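Local coordinates for protein putative hyaluronoglucosaminidase (Clostridium perfringens, PDB 6PWI) that probably acts as a secreted, cell-wall-anchored hexosaminidase of glycoside hydrolase family 84, this chain being its N-terminal portion with the predicted catalytic domain, at residues A431-L436 against K460-D465; Y471-H476 against L527-N532; R496-E501 against K517-E522; V550-D555 against P606-R611. All blocks are in the same frame, centred on the assembly; numbering follows the deposited sequence.

Interaction 1. Residues A431-L436 against K460-D465; sequences ASKVAL and KYIEPD
Ile462, at the end of helix 451-462, presses its side chain into the early part of helix 433-444. The tight part gathers on its CD1 methyl, which lies 3.5 Å from Val434 CA and 3.6 Å from Val434 CG2; the isoleucine lies across the valine branch. Ile462 CG1 is anti to the carbonyl carbon (chi1 -59°), which sends CD1 to Val434 and leaves the other branch, CG2, for Lys433, 3.9 Å from its CB. The lysine and isoleucine chains run alongside, heading opposite ways, and the extended lysine carries its charge beyond the apolar patch. The looser, polar side holds a single water that bridges the segments, accepting from Lys433 NZ at 2.8 Å and donating to Ile462 O at 2.9 Å. Lys433 NZ also has a salt bridge to Asp198 and a hydrogen bond to Gln430, which fix the end of a buried chain. Phe202 of helix 193-204 packs against both Lys433 and Ile462. The arrangement belongs to the helical layer of a (beta/alpha)8 barrel: helix 433-444 follows the eighth strand, helix 193-204 the first, and helix 451-462 packs against both.

Interaction 2. Residues Y471-H476 against L527-N532; sequences YTFAKH and LDATNN
Thr472 and Phe473, neighbours on helix 467-475, receive Ala529 and Thr530 of helix 513-536; the short segments of the two helices cross at -125°, their axes 9.8 Å apart. Thr472 turns its methyl to the contact: CG2 is anti to the backbone N and lies 3.7 Å from Ala529 CB, while OG1, beside that N (chi1 -67°), bonds back to Glu468 O in its own helix. Phe473 starts from a bond that does not point at the other helix, yet the ring reaches it. With CG anti to the carbonyl carbon, its far rim comes to the backbone of Ala529: CZ is 3.4 Å from Ala529 O, which sits at the ring edge near its plane, and CE1 is 3.9 Å from Ala529 CB. Thr530 offers CG2 obliquely to the same ring atom, CE1, at 3.8 Å. Its OG1 occupies the place between backbone N and carbonyl carbon, from which it donates to Leu527 O (2.7 Å), tilted 22° from the carbonyl plane. That internal bond directs the hydroxyl to the helix backbone and leaves the methyl for the ring. Phe533 adds an edge-to-face ring partner to Phe473, and Val550 and Leu553 of helix 540-572 also pack on it. Both threonines thus spend their hydroxyls within their own helices, and what meets between the segments is methyl, aromatic rim and one carbonyl oxygen: dispersion and shape should do most of the holding, with perhaps a slight electrostatic gain where the ring edge at CZ meets Ala529 O.

Interaction 3. Residues R496-E501 against K517-E522; sequences RPVIEE and KVILDE
Val498 holds CG1 anti to its backbone N (chi1 179°), which puts that methyl beside Ile519; the isoleucine holds its own CG1 the same way (chi1 -172°), and its second torsion then sets where CD1 lies. The valine and isoleucine overlap flank to flank, pointing contrary ways. Val498 CG1 rests 3.9 Å from both CB and CD1 of Ile519, alongside the isoleucine chain, and Ile519 CD1 goes on to the first helix's backbone, 3.7 Å from Val498 O and 3.9 Å from Ile499 CA. Helices 496-507 and 513-536 are successive and form a helical hairpin in the C-terminal bundle beyond the barrel; their short segments run at 138° to each other, 10.2 Å apart between axes. Ile499 faces the interior of that bundle: it packs on Leu613 and Phe616 of helix 613-623, and Phe616 touches Ile519 as well. On the exposed side, at Val518, the packing thins, with Val518 CG1 4.4 Å from Val498 CG1. Away from Ile519, on the outer side of the first helix, Glu500 OE1 lies at the guanidinium edge of Arg496, in its plane, in a salt bridge whose hydrogen bond is weak. Arg496 NH2 has a second carboxylate partner in Glu493.

Interaction 4. Residues V550-D555 against P606-R611; sequences VDSLRD and PEPGTR
Ser552 OG has two polar partners: a water donates to it at 2.7 Å, and it is hydrogen-bonded to Ser592 O. The same water donates to Pro608 O at 2.9 Å, linking a helical hydroxyl to the carbonyl of an irregular chain across the contact. With OG anti to its backbone N (chi1 -174°), Ser552 extends to the loop and meets the proline ring alongside; Pro608 CD is 3.4 Å from Ser552 OG and 3.5 Å from Ser552 CB. The ring also reaches the next residue, with Pro608 CG 4.2 Å from Leu553 CB. Pro606 packs more loosely, touching chiefly through its carbonyl, with Pro606 O 3.7 Å from Ser552 OG, a contact and not a hydrogen bond. Beyond Pro608, Gly609 takes a positive phi (73°), a conformation that suits glycine, and the chain turns off toward helix 613-623. Along the helix, Arg554 NH2 donates to Asp551 OD1 at 2.9 Å through a nearly straight hydrogen bond (169°) that forms part of a salt bridge, while Arg554 NH1 and NE bond Thr530 O and Asn531 OD1. Trp549, from the same helix as Ser552, backs both prolines, and Met477 touches Pro608. Segment 550-555 lies within helix 540-572, with helix 513-536 against Leu553 through Ile526 and Thr530, helix 575-591 beside Asp555, and the loop between strand 602-604 and helix 613-623 laid over Ser552.

In the fold
Following the chain from the N terminus, the mixed sheet and the barrel strands come first, and interaction 1 then closes a short helical excursion after the last barrel strand. Interaction 2 opens on the next helix, 467-475, which follows the barrel's last helices, and returns fifty residues later on helix 513-536, joining it to the C-terminal helices. Interaction 3 falls wholly within that span and uses the earlier part of helix 513-536; the centres of interactions 2 and 3 are about 16 Å apart. Interaction 4 begins only after interaction 2 has closed, tying helix 540-572 to the loop after strand 602-604. No spans cross. Interactions 2 and 4 touch directly, through Val550 among others, whereas interaction 1 stays apart on the barrel side.

Interaction 1. Residues A431-L436 against K460-D465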
loop_
_atom_site.group_PDB
_atom_site.type_symbol
_atom_site.label_atom_id
_atom_site.label_comp_id
_atom_site.label_asym_id
_atom_site.label_seq_id
_atom_site.Cartn_x
_atom_site.Cartn_y
_atom_site.Cartn_z
ATOM N N ALA A 431 -2.018 9.491 -4.039
ATOM C CA ALA A 431 -1.904 8.677 -5.241
ATOM C C ALA A 431 -1.367 7.284 -4.915
ATOM O O ALA A 431 -1.662 6.324 -5.626
ATOM C CB ALA A 431 -1.031 9.378 -6.247
ATOM N N SER A 432 -0.586 7.179 -3.836
ATOM C CA SER A 432 0.021 5.920 -3.438
ATOM C C SER A 432 -1.017 4.936 -2.901
ATOM O O SER A 432 -0.724 3.749 -2.751
ATOM C CB SER A 432 1.115 6.151 -2.435
ATOM O OG SER A 432 2.203 6.820 -3.044
ATOM N N LYS A 433 -2.230 5.420 -2.616
ATOM C CA LYS A 433 -3.229 4.558 -1.995
ATOM C C LYS A 433 -3.548 3.355 -2.881
ATOM O O LYS A 433 -3.936 2.310 -2.355
ATOM C CB LYS A 433 -4.497 5.314 -1.585
ATOM C CG LYS A 433 -4.343 6.161 -0.328
ATOM C CD LYS A 433 -5.525 7.063 -0.104
ATOM C CE LYS A 433 -5.442 7.886 1.158
ATOM N NZ LYS A 433 -6.787 8.408 1.479
ATOM N N VAL A 434 -3.356 3.507 -4.202
ATOM C CA VAL A 434 -3.628 2.452 -5.171
ATOM C C VAL A 434 -2.728 1.251 -4.873
ATOM O O VAL A 434 -3.201 0.114 -4.779
ATOM C CB VAL A 434 -3.469 2.952 -6.623
ATOM C CG1 VAL A 434 -3.603 1.836 -7.646
ATOM C CG2 VAL A 434 -4.415 4.102 -6.955
ATOM N N ALA A 435 -1.433 1.518 -4.686
ATOM C CA ALA A 435 -0.472 0.465 -4.399
ATOM C C ALA A 435 -0.674 -0.084 -2.988
ATOM O O ALA A 435 -0.528 -1.286 -2.769
ATOM C CB ALA A 435 0.924 0.975 -4.601
ATOM N N LEU A 436 -1.021 0.788 -2.032
ATOM C CA LEU A 436 -1.244 0.322 -0.671
ATOM C C LEU A 436 -2.326 -0.753 -0.686
ATOM O O LEU A 436 -2.157 -1.806 -0.077
ATOM C CB LEU A 436 -1.613 1.488 0.251
ATOM C CG LEU A 436 -0.494 1.983 1.170
ATOM C CD1 LEU A 436 0.611 2.668 0.376
ATOM C CD2 LEU A 436 -1.049 2.931 2.221
ATOM N N LYS A 460 -13.072 2.547 -5.647
ATOM C CA LYS A 460 -14.239 2.965 -4.882
ATOM C C LYS A 460 -13.858 3.237 -3.425
ATOM O O LYS A 460 -14.474 4.078 -2.773
ATOM C CB LYS A 460 -15.405 1.978 -5.019
ATOM C CG LYS A 460 -15.262 0.668 -4.255
ATOM C CD LYS A 460 -16.422 -0.289 -4.455
ATOM C CE LYS A 460 -16.286 -1.135 -5.701
ATOM N NZ LYS A 460 -15.291 -2.209 -5.489
ATOM N N TYR A 461 -12.826 2.545 -2.929
ATOM C CA TYR A 461 -12.356 2.721 -1.564
ATOM C C TYR A 461 -11.463 3.953 -1.459
ATOM O O TYR A 461 -11.516 4.673 -0.467
ATOM C CB TYR A 461 -11.613 1.473 -1.091
ATOM C CG TYR A 461 -12.476 0.245 -1.103
ATOM C CD1 TYR A 461 -13.418 0.030 -0.108
ATOM C CD2 TYR A 461 -12.383 -0.682 -2.134
ATOM C CE1 TYR A 461 -14.233 -1.091 -0.123
ATOM C CE2 TYR A 461 -13.192 -1.808 -2.163
ATOM C CZ TYR A 461 -14.119 -2.012 -1.152
ATOM O OH TYR A 461 -14.915 -3.119 -1.164
ATOM N N ILE A 462 -10.640 4.178 -2.486
ATOM C CA ILE A 462 -9.689 5.273 -2.456
ATOM C C ILE A 462 -10.439 6.590 -2.617
ATOM O O ILE A 462 -10.120 7.564 -1.942
ATOM C CB ILE A 462 -8.603 5.086 -3.533
ATOM C CG1 ILE A 462 -7.848 3.774 -3.313
ATOM C CG2 ILE A 462 -7.674 6.295 -3.589
ATOM C CD1 ILE A 462 -6.983 3.365 -4.472
ATOM N N GLU A 463 -11.432 6.597 -3.511
ATOM C CA GLU A 463 -12.120 7.820 -3.895
ATOM C C GLU A 463 -13.599 7.518 -4.132
ATOM O O GLU A 463 -14.009 7.245 -5.261
ATOM C CB GLU A 463 -11.443 8.442 -5.120
ATOM C CG GLU A 463 -12.208 9.607 -5.721
ATOM C CD GLU A 463 -12.609 10.670 -4.711
ATOM O OE1 GLU A 463 -11.704 11.360 -4.197
ATOM O OE2 GLU A 463 -13.825 10.788 -4.414
ATOM N N PRO A 464 -14.452 7.589 -3.081
ATOM C CA PRO A 464 -15.847 7.147 -3.179
ATOM C C PRO A 464 -16.747 7.977 -4.097
ATOM O O PRO A 464 -17.745 7.470 -4.598
ATOM C CB PRO A 464 -16.370 7.223 -1.734
ATOM C CG PRO A 464 -15.124 7.352 -0.879
ATOM C CD PRO A 464 -14.116 8.087 -1.739
ATOM N N ASP A 465 -16.394 9.246 -4.328
ATOM C CA ASP A 465 -17.263 10.152 -5.065
ATOM C C ASP A 465 -16.882 10.224 -6.547
ATOM O O ASP A 465 -17.710 10.600 -7.377
ATOM C CB ASP A 465 -17.308 11.539 -4.422
ATOM C CG ASP A 465 -17.611 11.502 -2.934
ATOM O OD1 ASP A 465 -18.800 11.347 -2.575
ATOM O OD2 ASP A 465 -16.649 11.612 -2.142
HETATM O O HOH W 1 -9.282 7.209 0.860
#

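Interaction 2. Residues Y471-H476 against L527-N532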
loop_
_atom_site.group_PDB
_atom_site.type_symbol
_atom_site.label_atom_id
_atom_site.label_comp_id
_atom_site.label_asym_id
_atom_site.label_seq_id
_atom_site.Cartn_x
_atom_site.Cartn_y
_atom_site.Cartn_z
ATOM N N TYR A 471 -10.067 5.977 -11.553
ATOM C CA TYR A 471 -9.757 4.778 -12.315
ATOM C C TYR A 471 -9.334 5.142 -13.742
ATOM O O TYR A 471 -8.347 4.607 -14.240
ATOM C CB TYR A 471 -10.930 3.795 -12.268
ATOM C CG TYR A 471 -10.687 2.456 -12.923
ATOM C CD1 TYR A 471 -9.442 1.848 -12.879
ATOM C CD2 TYR A 471 -11.716 1.776 -13.560
ATOM C CE1 TYR A 471 -9.219 0.611 -13.460
ATOM C CE2 TYR A 471 -11.510 0.542 -14.158
ATOM C CZ TYR A 471 -10.256 -0.044 -14.105
ATOM O OH TYR A 471 -10.036 -1.265 -14.678
ATOM N N THR A 472 -10.072 6.052 -14.396
ATOM C CA THR A 472 -9.695 6.557 -15.710
ATOM C C THR A 472 -8.263 7.096 -15.690
ATOM O O THR A 472 -7.475 6.755 -16.573
ATOM C CB THR A 472 -10.672 7.619 -16.226
ATOM O OG1 THR A 472 -11.935 7.004 -16.484
ATOM C CG2 THR A 472 -10.183 8.303 -17.481
ATOM N N PHE A 473 -7.916 7.922 -14.688
ATOM C CA PHE A 473 -6.558 8.450 -14.618
ATOM C C PHE A 473 -5.535 7.326 -14.439
ATOM O O PHE A 473 -4.451 7.378 -15.023
ATOM C CB PHE A 473 -6.374 9.482 -13.500
ATOM C CG PHE A 473 -7.349 10.632 -13.493
ATOM C CD1 PHE A 473 -7.937 11.084 -14.666
ATOM C CD2 PHE A 473 -7.656 11.283 -12.308
ATOM C CE1 PHE A 473 -8.836 12.139 -14.647
ATOM C CE2 PHE A 473 -8.548 12.344 -12.287
ATOM C CZ PHE A 473 -9.137 12.770 -13.458
ATOM N N ALA A 474 -5.878 6.322 -13.619
ATOM C CA ALA A 474 -4.922 5.289 -13.256
ATOM C C ALA A 474 -4.611 4.414 -14.466
ATOM O O ALA A 474 -3.503 3.890 -14.582
ATOM C CB ALA A 474 -5.421 4.477 -12.087
ATOM N N LYS A 475 -5.596 4.288 -15.365
ATOM C CA LYS A 475 -5.459 3.546 -16.610
ATOM C C LYS A 475 -4.317 4.089 -17.468
ATOM O O LYS A 475 -3.728 3.324 -18.226
ATOM C CB LYS A 475 -6.760 3.595 -17.418
ATOM C CG LYS A 475 -7.810 2.575 -17.010
ATOM C CD LYS A 475 -9.188 2.935 -17.509
ATOM C CE LYS A 475 -10.209 1.849 -17.256
ATOM N NZ LYS A 475 -11.580 2.344 -17.531
ATOM N N HIS A 476 -4.025 5.395 -17.353
ATOM C CA HIS A 476 -3.123 6.085 -18.269
ATOM C C HIS A 476 -1.900 6.640 -17.543
ATOM O O HIS A 476 -1.104 7.392 -18.126
ATOM C CB HIS A 476 -3.870 7.184 -19.038
ATOM C CG HIS A 476 -5.071 6.661 -19.743
ATOM N ND1 HIS A 476 -4.973 5.764 -20.792
ATOM C CD2 HIS A 476 -6.388 6.880 -19.539
ATOM C CE1 HIS A 476 -6.184 5.451 -21.210
ATOM N NE2 HIS A 476 -7.072 6.122 -20.450
ATOM N N LEU A 527 -11.461 12.848 -21.316
ATOM C CA LEU A 527 -11.582 14.289 -21.181
ATOM C C LEU A 527 -12.608 14.639 -20.103
ATOM O O LEU A 527 -12.359 15.507 -19.267
ATOM C CB LEU A 527 -11.961 14.892 -22.537
ATOM C CG LEU A 527 -12.214 16.399 -22.531
ATOM C CD1 LEU A 527 -10.966 17.171 -22.123
ATOM C CD2 LEU A 527 -12.708 16.874 -23.889
ATOM N N ASP A 528 -13.756 13.955 -20.124
ATOM C CA ASP A 528 -14.814 14.208 -19.158
ATOM C C ASP A 528 -14.310 13.940 -17.741
ATOM O O ASP A 528 -14.617 14.690 -16.815
ATOM C CB ASP A 528 -16.081 13.410 -19.480
ATOM C CG ASP A 528 -16.861 13.954 -20.672
ATOM O OD1 ASP A 528 -16.717 15.162 -20.978
ATOM O OD2 ASP A 528 -17.611 13.164 -21.287
ATOM N N ALA A 529 -13.532 12.864 -17.589
ATOM C CA ALA A 529 -12.962 12.506 -16.305
ATOM C C ALA A 529 -12.081 13.642 -15.783
ATOM O O ALA A 529 -12.140 13.979 -14.605
ATOM C CB ALA A 529 -12.207 11.202 -16.429
ATOM N N THR A 530 -11.285 14.249 -16.667
ATOM C CA THR A 530 -10.366 15.298 -16.257
ATOM C C THR A 530 -11.120 16.588 -15.938
ATOM O O THR A 530 -10.559 17.484 -15.306
ATOM C CB THR A 530 -9.282 15.569 -17.311
ATOM O OG1 THR A 530 -9.884 16.212 -18.436
ATOM C CG2 THR A 530 -8.505 14.335 -17.721
ATOM N N ASN A 531 -12.377 16.686 -16.389
ATOM C CA ASN A 531 -13.164 17.896 -16.197
ATOM C C ASN A 531 -14.122 17.755 -15.012
ATOM O O ASN A 531 -14.522 18.755 -14.423
ATOM C CB ASN A 531 -13.866 18.352 -17.481
ATOM C CG ASN A 531 -12.934 18.981 -18.498
ATOM O OD1 ASN A 531 -11.944 19.621 -18.148
ATOM N ND2 ASN A 531 -13.239 18.799 -19.768
ATOM N N ASN A 532 -14.473 16.520 -14.643
ATOM C CA ASN A 532 -15.489 16.306 -13.624
ATOM C C ASN A 532 -14.861 15.977 -12.275
ATOM O O ASN A 532 -15.548 16.018 -11.253
ATOM C CB ASN A 532 -16.470 15.192 -14.008
ATOM C CG ASN A 532 -17.285 15.532 -15.234
ATOM O OD1 ASN A 532 -17.646 16.687 -15.430
ATOM N ND2 ASN A 532 -17.572 14.541 -16.062
#

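Interaction 3. Residues R496-E501 against K517-E522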
loop_
_atom_site.group_PDB
_atom_site.type_symbol
_atom_site.label_atom_id
_atom_site.label_comp_id
_atom_site.label_asym_id
_atom_site.label_seq_id
_atom_site.Cartn_x
_atom_site.Cartn_y
_atom_site.Cartn_z
ATOM N N ARG A 496 -5.288 0.382 -25.840
ATOM C CA ARG A 496 -4.206 0.111 -26.779
ATOM C C ARG A 496 -4.707 -0.491 -28.096
ATOM O O ARG A 496 -4.291 -0.038 -29.158
ATOM C CB ARG A 496 -3.117 -0.765 -26.151
ATOM C CG ARG A 496 -1.926 -0.998 -27.073
ATOM C CD ARG A 496 -0.949 -2.076 -26.637
ATOM N NE ARG A 496 -1.673 -3.188 -26.033
ATOM C CZ ARG A 496 -2.232 -4.194 -26.702
ATOM N NH1 ARG A 496 -2.147 -4.260 -28.024
ATOM N NH2 ARG A 496 -2.880 -5.133 -26.036
ATOM N N PRO A 497 -5.558 -1.546 -28.102
ATOM C CA PRO A 497 -5.982 -2.167 -29.360
ATOM C C PRO A 497 -6.767 -1.179 -30.220
ATOM O O PRO A 497 -6.712 -1.237 -31.449
ATOM C CB PRO A 497 -6.907 -3.317 -28.927
ATOM C CG PRO A 497 -6.578 -3.557 -27.470
ATOM C CD PRO A 497 -6.154 -2.209 -26.927
ATOM N N VAL A 498 -7.487 -0.270 -29.550
ATOM C CA VAL A 498 -8.312 0.715 -30.228
ATOM C C VAL A 498 -7.398 1.737 -30.907
ATOM O O VAL A 498 -7.613 2.079 -32.067
ATOM C CB VAL A 498 -9.350 1.359 -29.282
ATOM C CG1 VAL A 498 -10.189 2.414 -29.988
ATOM C CG2 VAL A 498 -10.254 0.320 -28.629
ATOM N N ILE A 499 -6.363 2.195 -30.192
ATOM C CA ILE A 499 -5.366 3.097 -30.750
ATOM C C ILE A 499 -4.709 2.452 -31.969
ATOM O O ILE A 499 -4.545 3.103 -33.001
ATOM C CB ILE A 499 -4.326 3.520 -29.689
ATOM C CG1 ILE A 499 -4.899 4.565 -28.729
ATOM C CG2 ILE A 499 -3.051 4.021 -30.349
ATOM C CD1 ILE A 499 -4.097 4.741 -27.460
ATOM N N GLU A 500 -4.340 1.175 -31.840
ATOM C CA GLU A 500 -3.589 0.485 -32.875
ATOM C C GLU A 500 -4.445 0.306 -34.125
ATOM O O GLU A 500 -3.949 0.478 -35.236
ATOM C CB GLU A 500 -2.989 -0.819 -32.348
ATOM C CG GLU A 500 -1.722 -0.577 -31.553
ATOM C CD GLU A 500 -1.159 -1.732 -30.741
ATOM O OE1 GLU A 500 -1.763 -2.833 -30.753
ATOM O OE2 GLU A 500 -0.104 -1.523 -30.090
ATOM N N GLU A 501 -5.733 -0.011 -33.932
ATOM C CA GLU A 501 -6.640 -0.222 -35.047
ATOM C C GLU A 501 -6.866 1.083 -35.812
ATOM O O GLU A 501 -6.830 1.094 -37.041
ATOM C CB GLU A 501 -7.955 -0.848 -34.591
ATOM C CG GLU A 501 -8.823 -1.295 -35.751
ATOM C CD GLU A 501 -8.126 -2.071 -36.865
ATOM O OE1 GLU A 501 -7.015 -2.600 -36.640
ATOM O OE2 GLU A 501 -8.701 -2.160 -37.966
ATOM N N LYS A 517 -15.654 7.266 -34.507
ATOM C CA LYS A 517 -16.689 7.366 -33.488
ATOM C C LYS A 517 -16.272 6.583 -32.239
ATOM O O LYS A 517 -16.386 7.083 -31.120
ATOM C CB LYS A 517 -18.032 6.844 -34.013
ATOM C CG LYS A 517 -18.644 7.595 -35.190
ATOM C CD LYS A 517 -19.000 9.028 -34.890
ATOM C CE LYS A 517 -20.343 9.420 -35.471
ATOM N NZ LYS A 517 -20.463 10.886 -35.664
ATOM N N VAL A 518 -15.796 5.350 -32.449
ATOM C CA VAL A 518 -15.405 4.455 -31.372
ATOM C C VAL A 518 -14.301 5.106 -30.538
ATOM O O VAL A 518 -14.399 5.145 -29.313
ATOM C CB VAL A 518 -14.972 3.075 -31.912
ATOM C CG1 VAL A 518 -14.455 2.157 -30.809
ATOM C CG2 VAL A 518 -16.090 2.400 -32.696
ATOM N N ILE A 519 -13.264 5.626 -31.209
ATOM C CA ILE A 519 -12.074 6.092 -30.520
ATOM C C ILE A 519 -12.316 7.472 -29.910
ATOM O O ILE A 519 -11.712 7.796 -28.888
ATOM C CB ILE A 519 -10.827 6.033 -31.428
ATOM C CG1 ILE A 519 -9.545 6.331 -30.640
ATOM C CG2 ILE A 519 -10.976 6.946 -32.639
ATOM C CD1 ILE A 519 -8.320 5.619 -31.163
ATOM N N LEU A 520 -13.193 8.275 -30.537
ATOM C CA LEU A 520 -13.575 9.573 -29.996
ATOM C C LEU A 520 -14.402 9.383 -28.722
ATOM O O LEU A 520 -14.324 10.198 -27.804
ATOM C CB LEU A 520 -14.331 10.400 -31.045
ATOM C CG LEU A 520 -13.474 11.152 -32.067
ATOM C CD1 LEU A 520 -14.329 11.739 -33.183
ATOM C CD2 LEU A 520 -12.645 12.250 -31.414
ATOM N N ASP A 521 -15.185 8.301 -28.657
ATOM C CA ASP A 521 -15.891 7.952 -27.434
ATOM C C ASP A 521 -14.882 7.717 -26.308
ATOM O O ASP A 521 -15.057 8.208 -25.195
ATOM C CB ASP A 521 -16.806 6.735 -27.617
ATOM C CG ASP A 521 -18.180 7.044 -28.194
ATOM O OD1 ASP A 521 -18.629 8.210 -28.087
ATOM O OD2 ASP A 521 -18.800 6.104 -28.751
ATOM N N GLU A 522 -13.820 6.971 -26.616
ATOM C CA GLU A 522 -12.811 6.643 -25.627
ATOM C C GLU A 522 -12.153 7.919 -25.106
ATOM O O GLU A 522 -11.983 8.082 -23.899
ATOM C CB GLU A 522 -11.799 5.651 -26.201
ATOM C CG GLU A 522 -12.384 4.273 -26.446
ATOM C CD GLU A 522 -13.092 3.662 -25.248
ATOM O OE1 GLU A 522 -12.439 3.487 -24.198
ATOM O OE2 GLU A 522 -14.307 3.386 -25.362
#

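Interaction 4. Residues V550-D555 against P606-R611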
loop_
_atom_site.group_PDB
_atom_site.type_symbol
_atom_site.label_atom_id
_atom_site.label_comp_id
_atom_site.label_asym_id
_atom_site.label_seq_id
_atom_site.Cartn_x
_atom_site.Cartn_y
_atom_site.Cartn_z
ATOM N N VAL A 550 -3.524 15.669 -14.152
ATOM C CA VAL A 550 -4.847 15.726 -14.746
ATOM C C VAL A 550 -4.848 16.820 -15.810
ATOM O O VAL A 550 -5.474 16.665 -16.854
ATOM C CB VAL A 550 -5.932 15.921 -13.670
ATOM C CG1 VAL A 550 -7.324 16.052 -14.262
ATOM C CG2 VAL A 550 -5.900 14.792 -12.649
ATOM N N ASP A 551 -4.114 17.909 -15.545
ATOM C CA ASP A 551 -3.987 19.023 -16.472
ATOM C C ASP A 551 -3.292 18.549 -17.749
ATOM O O ASP A 551 -3.712 18.875 -18.860
ATOM C CB ASP A 551 -3.249 20.203 -15.832
ATOM C CG ASP A 551 -4.054 20.949 -14.776
ATOM O OD1 ASP A 551 -5.303 20.870 -14.815
ATOM O OD2 ASP A 551 -3.426 21.615 -13.913
ATOM N N SER A 552 -2.230 17.758 -17.579
ATOM C CA SER A 552 -1.483 17.253 -18.716
ATOM C C SER A 552 -2.357 16.295 -19.521
ATOM O O SER A 552 -2.407 16.380 -20.746
ATOM C CB SER A 552 -0.196 16.623 -18.269
ATOM O OG SER A 552 0.594 16.262 -19.385
ATOM N N LEU A 553 -3.083 15.419 -18.819
ATOM C CA LEU A 553 -3.927 14.432 -19.473
ATOM C C LEU A 553 -5.095 15.103 -20.200
ATOM O O LEU A 553 -5.506 14.630 -21.262
ATOM C CB LEU A 553 -4.426 13.409 -18.450
ATOM C CG LEU A 553 -5.305 12.302 -19.023
ATOM C CD1 LEU A 553 -4.521 11.423 -19.982
ATOM C CD2 LEU A 553 -5.923 11.469 -17.912
ATOM N N ARG A 554 -5.639 16.181 -19.622
ATOM C CA ARG A 554 -6.727 16.897 -20.267
ATOM C C ARG A 554 -6.268 17.379 -21.644
ATOM O O ARG A 554 -6.955 17.170 -22.643
ATOM C CB ARG A 554 -7.220 18.060 -19.401
ATOM C CG ARG A 554 -8.324 18.890 -20.044
ATOM C CD ARG A 554 -8.811 20.070 -19.223
ATOM N NE ARG A 554 -9.089 19.688 -17.844
ATOM C CZ ARG A 554 -8.293 19.953 -16.805
ATOM N NH1 ARG A 554 -8.631 19.548 -15.592
ATOM N NH2 ARG A 554 -7.164 20.620 -16.985
ATOM N N ASP A 555 -5.077 17.982 -21.682
ATOM C CA ASP A 555 -4.487 18.484 -22.910
ATOM C C ASP A 555 -4.242 17.345 -23.906
ATOM O O ASP A 555 -4.500 17.522 -25.099
ATOM C CB ASP A 555 -3.252 19.339 -22.617
ATOM C CG ASP A 555 -3.549 20.539 -21.726
ATOM O OD1 ASP A 555 -4.732 20.965 -21.665
ATOM O OD2 ASP A 555 -2.597 21.051 -21.095
ATOM N N PRO A 606 5.025 17.172 -15.168
ATOM C CA PRO A 606 4.236 15.944 -15.106
ATOM C C PRO A 606 3.972 15.482 -16.531
ATOM O O PRO A 606 3.677 16.299 -17.408
ATOM C CB PRO A 606 2.951 16.348 -14.376
ATOM C CG PRO A 606 2.875 17.851 -14.538
ATOM C CD PRO A 606 4.303 18.340 -14.655
ATOM N N GLU A 607 4.120 14.168 -16.746
ATOM C CA GLU A 607 4.052 13.593 -18.078
ATOM C C GLU A 607 3.331 12.248 -18.029
ATOM O O GLU A 607 3.962 11.196 -18.093
ATOM C CB GLU A 607 5.456 13.469 -18.671
ATOM C CG GLU A 607 5.451 13.214 -20.162
ATOM C CD GLU A 607 6.803 12.813 -20.727
ATOM O OE1 GLU A 607 7.497 11.998 -20.078
ATOM O OE2 GLU A 607 7.166 13.321 -21.819
ATOM N N PRO A 608 1.984 12.238 -17.922
ATOM C CA PRO A 608 1.210 11.005 -18.089
ATOM C C PRO A 608 1.056 10.588 -19.554
ATOM O O PRO A 608 1.334 11.368 -20.464
ATOM C CB PRO A 608 -0.155 11.395 -17.500
ATOM C CG PRO A 608 -0.268 12.878 -17.801
ATOM C CD PRO A 608 1.140 13.408 -17.618
ATOM N N GLY A 609 0.630 9.332 -19.756
ATOM C CA GLY A 609 0.189 8.813 -21.041
ATOM C C GLY A 609 1.329 8.569 -22.025
ATOM O O GLY A 609 1.125 8.664 -23.233
ATOM N N THR A 610 2.505 8.212 -21.505
ATOM C CA THR A 610 3.696 8.097 -22.330
ATOM C C THR A 610 3.758 6.758 -23.066
ATOM O O THR A 610 4.459 6.651 -24.066
ATOM C CB THR A 610 4.982 8.272 -21.507
ATOM O OG1 THR A 610 4.886 7.466 -20.333
ATOM C CG2 THR A 610 5.263 9.706 -21.120
ATOM N N ARG A 611 3.086 5.715 -22.563
ATOM C CA ARG A 611 3.266 4.412 -23.186
ATOM C C ARG A 611 2.551 4.367 -24.539
ATOM O O ARG A 611 3.114 3.882 -25.517
ATOM C CB ARG A 611 2.922 3.259 -22.233
ATOM C CG ARG A 611 3.453 1.897 -22.666
ATOM C CD ARG A 611 2.990 0.765 -21.757
ATOM N NE ARG A 611 3.474 -0.565 -22.119
ATOM C CZ ARG A 611 4.654 -1.085 -21.763
ATOM N NH1 ARG A 611 5.508 -0.387 -21.029
ATOM N NH2 ARG A 611 4.986 -2.301 -22.158
HETATM O O HOH W 2 1.791 14.214 -20.720
#